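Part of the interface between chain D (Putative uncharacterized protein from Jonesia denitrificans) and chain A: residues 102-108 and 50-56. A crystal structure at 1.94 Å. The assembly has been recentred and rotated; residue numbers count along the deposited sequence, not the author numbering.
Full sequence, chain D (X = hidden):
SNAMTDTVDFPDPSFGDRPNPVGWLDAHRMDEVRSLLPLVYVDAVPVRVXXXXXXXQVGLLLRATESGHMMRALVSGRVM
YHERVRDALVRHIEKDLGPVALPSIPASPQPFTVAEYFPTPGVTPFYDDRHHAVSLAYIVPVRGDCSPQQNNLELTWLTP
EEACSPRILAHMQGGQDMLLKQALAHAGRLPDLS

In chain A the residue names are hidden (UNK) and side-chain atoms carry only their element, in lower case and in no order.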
# COMPACT_ATOMS: atom_id res chain seq x y z
N LEU D 102 22.61 -8.22 -4.32
CA LEU D 102 21.46 -8.49 -5.16
C LEU D 102 20.15 -8.14 -4.48
O LEU D 102 19.34 -9.01 -4.14
CB LEU D 102 21.45 -9.94 -5.63
CG LEU D 102 22.60 -10.22 -6.59
CD1 LEU D 102 22.42 -11.58 -7.24
CD2 LEU D 102 22.68 -9.13 -7.64
N PRO D 103 19.95 -6.84 -4.28
CA PRO D 103 18.73 -6.38 -3.61
C PRO D 103 17.54 -6.53 -4.54
O PRO D 103 17.62 -6.24 -5.74
CB PRO D 103 19.02 -4.91 -3.38
CG PRO D 103 19.92 -4.52 -4.54
CD PRO D 103 20.76 -5.73 -4.81
N SER D 104 16.44 -7.00 -3.99
CA SER D 104 15.21 -7.01 -4.74
C SER D 104 14.50 -5.68 -4.51
O SER D 104 13.71 -5.53 -3.58
CB SER D 104 14.33 -8.16 -4.31
OG SER D 104 15.09 -9.33 -4.26
N ILE D 105 14.82 -4.71 -5.36
CA ILE D 105 14.14 -3.43 -5.34
C ILE D 105 12.71 -3.65 -5.80
O ILE D 105 12.49 -4.32 -6.81
CB ILE D 105 14.85 -2.41 -6.26
CG1 ILE D 105 16.35 -2.39 -5.97
CG2 ILE D 105 14.30 -1.02 -6.04
CD1 ILE D 105 16.69 -1.76 -4.64
N PRO D 106 11.74 -3.11 -5.05
CA PRO D 106 10.32 -3.33 -5.34
C PRO D 106 9.96 -2.70 -6.66
O PRO D 106 10.44 -1.60 -6.96
CB PRO D 106 9.60 -2.56 -4.22
CG PRO D 106 10.62 -2.37 -3.15
CD PRO D 106 11.93 -2.24 -3.88
N ALA D 107 9.14 -3.39 -7.44
CA ALA D 107 8.66 -2.89 -8.72
C ALA D 107 7.83 -1.63 -8.51
O ALA D 107 7.90 -0.67 -9.28
CB ALA D 107 7.86 -3.96 -9.44
N SER D 108 7.05 -1.63 -7.44
CA SER D 108 6.19 -0.50 -7.14
C SER D 108 6.93 0.58 -6.40
O SER D 108 7.65 0.29 -5.44
CB SER D 108 5.04 -0.93 -6.25
OG SER D 108 4.24 0.20 -5.94
N UNK A 50 14.46 -5.25 -14.03
CA UNK A 50 15.88 -4.97 -14.04
C UNK A 50 16.44 -4.95 -12.61
O UNK A 50 15.73 -5.31 -11.67
c UNK A 50 16.20 -3.68 -14.81
o UNK A 50 15.14 -2.45 -13.02
c UNK A 50 15.58 -2.43 -14.20
o UNK A 50 15.56 -1.40 -14.90
N UNK A 51 17.70 -4.57 -12.44
CA UNK A 51 18.27 -4.54 -11.09
C UNK A 51 17.62 -3.45 -10.24
O UNK A 51 17.58 -3.55 -9.02
o UNK A 51 22.40 -4.38 -8.45
c UNK A 51 20.45 -4.76 -9.76
c UNK A 51 19.80 -4.37 -11.10
o UNK A 51 22.05 -3.02 -10.14
c UNK A 51 21.72 -4.00 -9.43
N UNK A 52 17.09 -2.43 -10.91
CA UNK A 52 16.48 -1.29 -10.22
C UNK A 52 15.07 -1.63 -9.77
O UNK A 52 14.36 -0.78 -9.26
c UNK A 52 16.44 -0.08 -11.15
o UNK A 52 15.49 -0.28 -12.18
N UNK A 53 14.66 -2.89 -9.95
CA UNK A 53 13.31 -3.30 -9.62
C UNK A 53 12.29 -2.92 -10.67
O UNK A 53 11.11 -3.22 -10.53
N UNK A 54 12.74 -2.29 -11.74
CA UNK A 54 11.82 -1.75 -12.72
C UNK A 54 11.19 -2.85 -13.58
O UNK A 54 11.88 -3.71 -14.11
c UNK A 54 11.57 0.13 -14.37
o UNK A 54 12.02 1.05 -15.08
c UNK A 54 12.53 -0.75 -13.63
o UNK A 54 10.35 -0.11 -14.26
N UNK A 55 9.87 -2.82 -13.71
CA UNK A 55 9.18 -3.82 -14.50
C UNK A 55 9.55 -3.66 -15.97
O UNK A 55 9.29 -2.61 -16.57
c UNK A 55 7.66 -3.70 -14.34
c UNK A 55 7.26 -3.84 -12.89
c UNK A 55 6.98 -4.78 -15.16
N UNK A 56 10.15 -4.71 -16.54
CA UNK A 56 10.60 -4.70 -17.93
C UNK A 56 9.63 -5.47 -18.83
O UNK A 56 9.28 -4.99 -19.92
c UNK A 56 13.14 -3.22 -17.16
c UNK A 56 12.51 -5.09 -19.50
c UNK A 56 12.96 -4.73 -17.05
c UNK A 56 11.99 -5.31 -18.08
O HOH W 1 7.97 -0.58 -11.87

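Position 50 of chain A carries four side-chain atoms, two carbons in a row with two oxygens on the second: a short carboxylate, so A:Asp50. It makes no contact with this stretch of chain D, and its work is internal. With chi1 at 62° (p), the carboxylate folds back over the type I turn that begins here and ends at position 53. The backbone closes that turn, N of position 53 donating to O of A:Asp50 at 3.2 Å, while N of A:Asp50 donates to O of position 54 at 3.0 Å.

Position 51 has three carbons in an unbranched chain, the third bearing two oxygens, which makes it A:Glu51. Its extended side chain starts out sideways, yet its end comes nearer to chain D, where OE1 lies 4.2 Å from CD of D:Pro103. This is a contact without a hydrogen bond, and the charged group remains in an exposed setting. The backbone comes closer: O of A:Glu51 is 3.5 Å from CG1 of D:Ile105.

Position 52 shows one carbon and one oxygen, the hydroxymethyl group of A:Ser52. Its CA-to-CB bond points away from this stretch of chain D, and its OG donates a very short hydrogen bond, 2.4 Å, to OD1 of A:Asp50. The same OD1 takes a weak bond from N of A:Ser52 at 2.9 Å. A small hydroxyl side chain thus suits this buried corner, leaving the backbone O of A:Ser52 to meet CG2 of D:Ile105 at 3.2 Å.

Position 53 has no side-chain atoms and is A:Gly53. Its phi of 79° favours glycine by itself, and the neighbour adds a second reason: a CB here would point toward chain D and lie 2.2 Å from O of D:Ile105 and 3.0 Å from O of D:Pro106, both clashes. Without one, CA of A:Gly53 can approach O of D:Ile105 to 3.1 Å.

Position 54 repeats the pattern of two carbons and two terminal oxygens: A:Asp54. Its CA-to-CB bond points away from this stretch of chain D, and both carboxylate oxygens find hydrogen bonds elsewhere in the structure. Its backbone N donates to OD1 of A:Asp50 at 2.7 Å, tying the residue after the turn to the one that opens it.

Position 55 has three carbons, one bearing the other two, hence A:Val55. Its CG2 packs 3.5 Å from CB of D:Ala107, a compact apolar pairing in a buried place.

Position 56 has four carbons, forked at the first with one arm two carbons long: A:Ile56. It is exposed and lies out of reach of this stretch of chain D, so this contact gives no reason for isoleucine here.

The contact therefore rests on close packing of a type I turn against an irregular segment, with no direct hydrogen bond between the two. D:Ile105 meets the turn's backbone, and CA of D:Ala107 makes a CA-H...O contact of 3.1 Å with O of A:Gly53. Water 1 lies between the chains, 2.6 Å from O of D:Ala107, and accepts a weak bond from N of A:Val55 at 3.5 Å.

Chain A (50-56) DESGDVI
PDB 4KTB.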